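3-ketosteroid-delta4-5alpha-dehydrogenase (Rhodococcus jostii, PDB 4AT2) probably introduces the delta-4 double bond into 5alpha-reduced 3-ketosteroids during bacterial steroid breakdown, using FAD as its redox cofactor. Local coordinates at residues I87-G92 with T126-G131; G480-A483 with G489-L492. All coordinates share one frame; numbering follows the deposited sequence.

Overall arrangement
Interactions 1 and 2 follow one another along the chain, the first closing before the second opens, yet their centres lie only 11 Å apart, within the same FAD-binding domain. Interaction 1 joins strand 87-88 to helix 122-130; interaction 2 folds the loop 480-483 against the first turn of helix 490-507. They meet directly: Tyr88 N lies 2.8 Å from Gly489 O, a probable hydrogen bond, and Tyr128 CG packs 3.8 Å from Val481 CG1. The early strand and helix thus back the late segment that carries the start of helix 490-507 to the flavin, so parts distant in sequence combine around cofactor and steroid.

Interaction 1: I87-G92 with T126-G131; sequences IYLGGG and TDYCEG
Tyr128 reaches out from helix 122-130 and places its phenol oxygen on the main chain of Tyr88, not on the side chain. Tyr128 OH donates to Tyr88 O at 2.6 Å, a short bond. The donor stands 15° from the carbonyl plane and the C=O...OH angle is 145°, so the hydroxyl comes in bent, from one side of the oxygen. Because CG of Tyr128 is anti to its backbone N (chi1 -174°), the ring stretches away from the helix and meets the strand with its own hydroxyl foremost; Tyr88 O sits at the ring edge, near its plane, with CE2 and CZ of Tyr128 each 3.4 Å away. A tyrosine suits the place, being long enough to span the distance and ending in a donor for a buried carbonyl.

Around the hydroxyl the contacts are carbon. Tyr88 CB and Leu89 CD2 each come to 4.1 Å from Tyr128 OH, and the leucine side chain crosses the tyrosine at about a right angle. The ring of Tyr88 heads elsewhere: its own OH is bound by Glu170 and Arg184. Leu89 also packs on Tyr136 and Leu139 of helix 132-141, its branched carbon end filling that buried place. The rings of Tyr128 and Phe497 meet with inclined planes.

Beyond Leu89 the chain runs through three glycines. Positive phi favours glycine at Gly91, where a CB would be directed toward the helix; at Gly92 a CB would jam against the carbonyl oxygen of Gly91. The arrangement is a side-chain-to-main-chain tie between a helix and the end of an edge strand of a small antiparallel sheet, in the FAD-binding part of the fold, with the side chain of Tyr88 about 6 Å from FAD.

Interaction 2: G480-A483 with G489-L492; sequences GVCA and GTSL. With FAD (flavin-adenine dinucleotide), chain D.
The pyrimidine ring of the flavin presents one face to Leu492 and its C2-O2 edge to the start of helix 490-507. Leu492 CG lies over that face, 3.6 Å from FAD C2, with CD1 above N3, while CD2 turns to the ribityl chain at 3.4 Å from FAD O4'. The N-H of Leu492 reaches O2 from well out of the ring plane, on the face that the leucine covers, in a nearly straight bond (Leu492 N to FAD O2 2.8 Å, 175°). Gly489 C comes to 3.1 Å from the same oxygen from the other side of that plane. With an alanine at this position of Leu492 the cover over C2 and N3 and the contact at O4' would be gone, and the flavin would probably be less firmly held on that face. One residue earlier, Ser491 OG shares a 2.7 Å hydrogen bond with FAD O3' and is also hydrogen-bonded to Arg476.

A helix N-terminus directed at flavin O2 is a familiar feature of flavoproteins, where it is thought to stabilise negative charge on the N1-C2-O2 region of the reduced cofactor. Gly489 is the N-cap, with a phi of 103° that calls for glycine, and its N makes a weak hydrogen bond to the steroid.

On the opposite flank of this turn, Thr490 faces the loop. Its OG1, set between backbone N and carbonyl carbon (chi1 53°), binds Ala487 O and lies 3.2 Å from Cys482 SG. Val481 CG2 rests 3.8 Å from Thr490 CB, branched side chain against branched side chain, while Val481 N bonds to Asp494 on the next turn of the helix.

Interaction 1: I87-G92 with T126-G131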
ATOM      1  N   ILE A  87      10.143  -4.827 -23.071  1.00  9.31           N
ATOM      2  CA  ILE A  87       9.228  -5.938 -22.850  1.00  9.00           C
ATOM      3  C   ILE A  87      10.023  -6.935 -22.006  1.00  8.71           C
ATOM      4  O   ILE A  87      11.090  -7.383 -22.430  1.00  8.79           O
ATOM      5  CB  ILE A  87       8.788  -6.598 -24.180  1.00  9.30           C
ATOM      6  CG1 ILE A  87       8.389  -5.544 -25.225  1.00  9.53           C
ATOM      7  CG2 ILE A  87       7.638  -7.573 -23.921  1.00  9.28           C
ATOM      8  CD1 ILE A  87       8.112  -6.119 -26.607  1.00  9.89           C
ATOM      9  N   TYR A  88       9.531  -7.220 -20.798  1.00  8.35           N
ATOM     10  CA  TYR A  88      10.260  -8.028 -19.829  1.00  8.28           C
ATOM     11  C   TYR A  88      10.135  -9.517 -20.150  1.00  8.45           C
ATOM     12  O   TYR A  88       9.136 -10.147 -19.835  1.00  8.67           O
ATOM     13  CB  TYR A  88       9.793  -7.721 -18.388  1.00  7.92           C
ATOM     14  CG  TYR A  88      10.806  -8.188 -17.375  1.00  7.75           C
ATOM     15  CD1 TYR A  88      11.851  -7.348 -16.983  1.00  7.70           C
ATOM     16  CD2 TYR A  88      10.756  -9.490 -16.857  1.00  7.76           C
ATOM     17  CE1 TYR A  88      12.810  -7.782 -16.085  1.00  7.65           C
ATOM     18  CE2 TYR A  88      11.713  -9.934 -15.947  1.00  7.67           C
ATOM     19  CZ  TYR A  88      12.739  -9.080 -15.581  1.00  7.63           C
ATOM     20  OH  TYR A  88      13.706  -9.511 -14.712  1.00  7.56           O
ATOM     21  N   LEU A  89      11.159 -10.075 -20.789  1.00  8.82           N
ATOM     22  CA  LEU A  89      11.109 -11.456 -21.271  1.00  9.01           C
ATOM     23  C   LEU A  89      12.400 -12.173 -20.940  1.00  9.18           C
ATOM     24  O   LEU A  89      13.440 -11.539 -20.807  1.00  9.32           O
ATOM     25  CB  LEU A  89      10.881 -11.474 -22.785  1.00  9.28           C
ATOM     26  CG  LEU A  89       9.635 -10.739 -23.293  1.00  9.33           C
ATOM     27  CD1 LEU A  89       9.689 -10.659 -24.802  1.00  9.64           C
ATOM     28  CD2 LEU A  89       8.353 -11.435 -22.835  1.00  9.28           C
ATOM     29  N   GLY A  90      12.345 -13.496 -20.808  1.00  9.22           N
ATOM     30  CA  GLY A  90      13.548 -14.236 -20.453  1.00  9.29           C
ATOM     31  C   GLY A  90      13.324 -15.723 -20.469  1.00  9.51           C
ATOM     32  O   GLY A  90      12.401 -16.217 -21.136  1.00  9.42           O
ATOM     33  N   GLY A  91      14.190 -16.425 -19.742  1.00  9.44           N
ATOM     34  CA  GLY A  91      14.167 -17.880 -19.678  1.00 10.05           C
ATOM     35  C   GLY A  91      14.927 -18.555 -20.801  1.00 10.46           C
ATOM     36  O   GLY A  91      14.811 -19.772 -20.994  1.00 10.80           O
ATOM     37  N   GLY A  92      15.689 -17.762 -21.553  1.00 10.59           N
ATOM     38  CA  GLY A  92      16.463 -18.268 -22.690  1.00 11.12           C
ATOM     39  C   GLY A  92      15.907 -17.902 -24.055  1.00 11.25           C
ATOM     40  O   GLY A  92      15.765 -18.763 -24.915  1.00 11.72           O
ATOM     41  N   THR A 126       5.034 -17.559 -12.206  1.00 10.84           N
ATOM     42  CA  THR A 126       5.503 -18.870 -12.698  1.00 10.94           C
ATOM     43  C   THR A 126       5.032 -19.093 -14.137  1.00 11.16           C
ATOM     44  O   THR A 126       5.827 -19.432 -15.031  1.00 11.06           O
ATOM     45  CB  THR A 126       5.060 -20.029 -11.773  1.00 11.31           C
ATOM     46  OG1 THR A 126       5.529 -19.771 -10.448  1.00 11.05           O
ATOM     47  CG2 THR A 126       5.655 -21.366 -12.231  1.00 11.73           C
ATOM     48  N   ASP A 127       3.743 -18.856 -14.350  1.00 11.00           N
ATOM     49  CA  ASP A 127       3.117 -18.980 -15.655  1.00 11.17           C
ATOM     50  C   ASP A 127       3.767 -18.050 -16.700  1.00 10.80           C
ATOM     51  O   ASP A 127       4.085 -18.471 -17.809  1.00 11.03           O
ATOM     52  CB  ASP A 127       1.624 -18.675 -15.486  1.00 11.54           C
ATOM     53  CG  ASP A 127       0.877 -18.682 -16.784  1.00 12.14           C
ATOM     54  OD1 ASP A 127       0.745 -19.765 -17.384  1.00 13.38           O
ATOM     55  OD2 ASP A 127       0.384 -17.613 -17.179  1.00 11.92           O
ATOM     56  N   TYR A 128       3.961 -16.787 -16.333  1.00 10.22           N
ATOM     57  CA  TYR A 128       4.606 -15.810 -17.205  1.00 10.00           C
ATOM     58  C   TYR A 128       6.017 -16.257 -17.588  1.00 10.26           C
ATOM     59  O   TYR A 128       6.436 -16.101 -18.746  1.00 10.24           O
ATOM     60  CB  TYR A 128       4.656 -14.473 -16.461  1.00  9.61           C
ATOM     61  CG  TYR A 128       5.166 -13.294 -17.260  1.00  9.43           C
ATOM     62  CD1 TYR A 128       4.338 -12.615 -18.153  1.00  9.30           C
ATOM     63  CD2 TYR A 128       6.472 -12.833 -17.083  1.00  9.41           C
ATOM     64  CE1 TYR A 128       4.806 -11.517 -18.869  1.00  9.34           C
ATOM     65  CE2 TYR A 128       6.948 -11.745 -17.790  1.00  9.30           C
ATOM     66  CZ  TYR A 128       6.114 -11.092 -18.676  1.00  9.42           C
ATOM     67  OH  TYR A 128       6.591 -10.010 -19.369  1.00  9.49           O
ATOM     68  N   CYS A 129       6.748 -16.805 -16.623  1.00 10.34           N
ATOM     69  CA  CYS A 129       8.128 -17.227 -16.877  1.00 10.67           C
ATOM     70  C   CYS A 129       8.197 -18.473 -17.759  1.00 11.34           C
ATOM     71  O   CYS A 129       9.031 -18.561 -18.674  1.00 11.38           O
ATOM     72  CB  CYS A 129       8.863 -17.465 -15.558  1.00 10.48           C
ATOM     73  SG  CYS A 129       9.160 -15.923 -14.681  1.00 10.33           S
ATOM     74  N   GLU A 130       7.330 -19.438 -17.482  1.00 11.92           N
ATOM     75  CA  GLU A 130       7.327 -20.673 -18.257  1.00 13.12           C
ATOM     76  C   GLU A 130       6.942 -20.441 -19.719  1.00 12.67           C
ATOM     77  O   GLU A 130       7.375 -21.188 -20.607  1.00 13.04           O
ATOM     78  CB  GLU A 130       6.425 -21.725 -17.611  1.00 14.79           C
ATOM     79  CG  GLU A 130       6.930 -22.236 -16.268  1.00 16.85           C
ATOM     80  CD  GLU A 130       8.271 -22.969 -16.323  1.00 18.78           C
ATOM     81  OE1 GLU A 130       8.615 -23.579 -17.364  1.00 21.20           O
ATOM     82  OE2 GLU A 130       8.986 -22.953 -15.295  1.00 20.61           O
ATOM     83  N   GLY A 131       6.141 -19.405 -19.971  1.00 11.86           N
ATOM     84  CA  GLY A 131       5.702 -19.097 -21.333  1.00 11.56           C
ATOM     85  C   GLY A 131       6.490 -17.991 -22.025  1.00 10.90           C
ATOM     86  O   GLY A 131       6.122 -17.566 -23.124  1.00 10.98           O
TER

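Interaction 2: G480-A483 with G489-L492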
ATOM      1  N   GLY A 480      -1.000  -7.297 -12.453  1.00  9.31           N
ATOM      2  CA  GLY A 480      -0.240  -8.219 -13.319  1.00  9.58           C
ATOM      3  C   GLY A 480       0.902  -8.887 -12.579  1.00  9.73           C
ATOM      4  O   GLY A 480       0.742  -9.341 -11.439  1.00 10.16           O
ATOM      5  N   VAL A 481       2.071  -8.946 -13.208  1.00  9.50           N
ATOM      6  CA  VAL A 481       3.199  -9.576 -12.526  1.00  9.26           C
ATOM      7  C   VAL A 481       3.702  -8.747 -11.337  1.00  9.30           C
ATOM      8  O   VAL A 481       4.092  -9.322 -10.328  1.00  9.46           O
ATOM      9  CB  VAL A 481       4.338  -9.986 -13.488  1.00  9.13           C
ATOM     10  CG1 VAL A 481       3.818 -11.018 -14.492  1.00  9.06           C
ATOM     11  CG2 VAL A 481       4.927  -8.775 -14.210  1.00  9.21           C
ATOM     12  N   CYS A 482       3.672  -7.419 -11.440  1.00  9.06           N
ATOM     13  CA  CYS A 482       4.176  -6.575 -10.343  1.00  9.32           C
ATOM     14  C   CYS A 482       3.171  -6.394  -9.219  1.00  9.35           C
ATOM     15  O   CYS A 482       2.050  -5.935  -9.454  1.00 10.23           O
ATOM     16  CB  CYS A 482       4.590  -5.190 -10.851  1.00  9.08           C
ATOM     17  SG  CYS A 482       5.945  -5.220 -12.030  1.00  9.82           S
ATOM     18  N   ALA A 483       3.602  -6.704  -8.000  1.00  9.19           N
ATOM     19  CA  ALA A 483       2.779  -6.488  -6.796  1.00  9.18           C
ATOM     20  C   ALA A 483       3.270  -5.312  -5.947  1.00  9.08           C
ATOM     21  O   ALA A 483       2.555  -4.855  -5.058  1.00  9.46           O
ATOM     22  CB  ALA A 483       2.724  -7.758  -5.949  1.00  9.30           C
ATOM     23  N   GLY A 489       9.601  -2.907 -18.588  1.00  8.49           N
ATOM     24  CA  GLY A 489       9.173  -3.947 -19.522  1.00  8.49           C
ATOM     25  C   GLY A 489       8.076  -4.844 -18.987  1.00  8.25           C
ATOM     26  O   GLY A 489       7.475  -5.595 -19.742  1.00  8.22           O
ATOM     27  N   THR A 490       7.819  -4.800 -17.682  1.00  8.05           N
ATOM     28  CA  THR A 490       6.841  -5.729 -17.111  1.00  8.18           C
ATOM     29  C   THR A 490       5.426  -5.363 -17.501  1.00  8.29           C
ATOM     30  O   THR A 490       4.554  -6.230 -17.534  1.00  8.55           O
ATOM     31  CB  THR A 490       6.927  -5.823 -15.575  1.00  8.01           C
ATOM     32  OG1 THR A 490       6.856  -4.505 -15.016  1.00  8.21           O
ATOM     33  CG2 THR A 490       8.234  -6.501 -15.154  1.00  8.04           C
ATOM     34  N   SER A 491       5.189  -4.092 -17.800  1.00  8.56           N
ATOM     35  CA  SER A 491       3.842  -3.686 -18.167  1.00  8.78           C
ATOM     36  C   SER A 491       3.505  -4.058 -19.612  1.00  8.91           C
ATOM     37  O   SER A 491       2.440  -4.646 -19.878  1.00  9.11           O
ATOM     38  CB  SER A 491       3.619  -2.203 -17.918  1.00  9.13           C
ATOM     39  OG  SER A 491       2.243  -1.945 -18.126  1.00  9.63           O
ATOM     40  N   LEU A 492       4.392  -3.737 -20.553  1.00  9.03           N
ATOM     41  CA  LEU A 492       4.190  -4.202 -21.936  1.00  9.27           C
ATOM     42  C   LEU A 492       4.289  -5.730 -22.021  1.00  9.13           C
ATOM     43  O   LEU A 492       3.571  -6.364 -22.804  1.00  8.97           O
ATOM     44  CB  LEU A 492       5.184  -3.546 -22.911  1.00  9.80           C
ATOM     45  CG  LEU A 492       5.109  -2.019 -23.083  1.00 10.42           C
ATOM     46  CD1 LEU A 492       5.957  -1.576 -24.274  1.00 10.64           C
ATOM     47  CD2 LEU A 492       3.684  -1.494 -23.185  1.00 10.87           C
TER
HETATM   48  PA  FAD D1492      -2.765   1.473 -23.089  1.00 11.69           P
HETATM   49  O1A FAD D1492      -1.654   1.035 -23.961  1.00 12.46           O
HETATM   50  O2A FAD D1492      -2.775   2.857 -22.593  1.00 12.25           O
HETATM   51  O5B FAD D1492      -4.137   1.195 -23.866  1.00 11.43           O
HETATM   52  C5B FAD D1492      -5.400   1.466 -23.249  1.00 11.28           C
HETATM   53  C4B FAD D1492      -6.355   2.025 -24.318  1.00 11.54           C
HETATM   54  O4B FAD D1492      -7.641   2.114 -23.666  1.00 11.14           O
HETATM   55  C3B FAD D1492      -5.947   3.454 -24.696  1.00 11.63           C
HETATM   56  O3B FAD D1492      -5.847   3.554 -26.139  1.00 11.90           O
HETATM   57  C2B FAD D1492      -7.075   4.323 -24.129  1.00 11.69           C
HETATM   58  O2B FAD D1492      -7.317   5.473 -24.982  1.00 11.83           O
HETATM   59  C1B FAD D1492      -8.256   3.353 -24.141  1.00 11.54           C
HETATM   60  N9A FAD D1492      -9.328   3.696 -23.180  1.00 11.47           N
HETATM   61  C8A FAD D1492      -9.227   4.270 -21.975  1.00 11.66           C
HETATM   62  N7A FAD D1492     -10.450   4.375 -21.461  1.00 11.94           N
HETATM   63  C5A FAD D1492     -11.325   3.852 -22.341  1.00 11.90           C
HETATM   64  C6A FAD D1492     -12.672   3.693 -22.352  1.00 12.02           C
HETATM   65  N6A FAD D1492     -13.381   4.103 -21.300  1.00 12.56           N
HETATM   66  N1A FAD D1492     -13.311   3.130 -23.391  1.00 11.69           N
HETATM   67  C2A FAD D1492     -12.593   2.682 -24.490  1.00 11.81           C
HETATM   68  N3A FAD D1492     -11.212   2.852 -24.473  1.00 11.61           N
HETATM   69  C4A FAD D1492     -10.617   3.435 -23.399  1.00 11.62           C
HETATM   70  N1  FAD D1492       6.064  -0.092 -19.646  1.00 11.05           N
HETATM   71  C2  FAD D1492       6.866  -1.123 -20.104  1.00 11.17           C
HETATM   72  O2  FAD D1492       6.593  -2.274 -19.792  1.00 10.82           O
HETATM   73  N3  FAD D1492       7.973  -0.848 -20.919  1.00 11.25           N
HETATM   74  C4  FAD D1492       8.299   0.471 -21.242  1.00 11.44           C
HETATM   75  O4  FAD D1492       9.290   0.676 -21.949  1.00 11.60           O
HETATM   76  C4X FAD D1492       7.491   1.513 -20.773  1.00 11.51           C
HETATM   77  N5  FAD D1492       7.791   2.806 -21.048  1.00 12.24           N
HETATM   78  C5X FAD D1492       7.140   3.790 -20.397  1.00 12.29           C
HETATM   79  C6  FAD D1492       7.601   5.109 -20.471  1.00 12.47           C
HETATM   80  C7  FAD D1492       6.925   6.140 -19.814  1.00 12.80           C
HETATM   81  C7M FAD D1492       7.435   7.449 -19.925  1.00 13.33           C
HETATM   82  C8  FAD D1492       5.772   5.850 -19.056  1.00 12.79           C
HETATM   83  C8M FAD D1492       5.037   6.842 -18.374  1.00 12.48           C
HETATM   84  C9  FAD D1492       5.308   4.534 -18.994  1.00 12.40           C
HETATM   85  C9A FAD D1492       6.000   3.499 -19.641  1.00 12.12           C
HETATM   86  N10 FAD D1492       5.575   2.215 -19.556  1.00 11.50           N
HETATM   87  C10 FAD D1492       6.379   1.229 -19.979  1.00 11.42           C
HETATM   88  C1' FAD D1492       4.215   1.849 -19.082  1.00 11.20           C
HETATM   89  C2' FAD D1492       3.354   1.398 -20.273  1.00 11.14           C
HETATM   90  O2' FAD D1492       3.441   2.438 -21.249  1.00 11.97           O
HETATM   91  C3' FAD D1492       1.888   1.200 -19.854  1.00 10.51           C
HETATM   92  O3' FAD D1492       1.775   0.685 -18.515  1.00 10.13           O
HETATM   93  C4' FAD D1492       1.195   0.244 -20.838  1.00 10.67           C
HETATM   94  O4' FAD D1492       1.329   0.788 -22.160  1.00 10.46           O
HETATM   95  C5' FAD D1492      -0.290   0.099 -20.496  1.00 10.44           C
HETATM   96  O5' FAD D1492      -0.870  -0.867 -21.394  1.00 10.70           O
HETATM   97  P   FAD D1492      -2.473  -1.001 -21.508  1.00 10.90           P
HETATM   98  O1P FAD D1492      -3.054  -1.326 -20.201  1.00 10.00           O
HETATM   99  O2P FAD D1492      -2.763  -1.867 -22.698  1.00 10.09           O
HETATM  100  O3P FAD D1492      -2.917   0.550 -21.746  1.00 11.06           O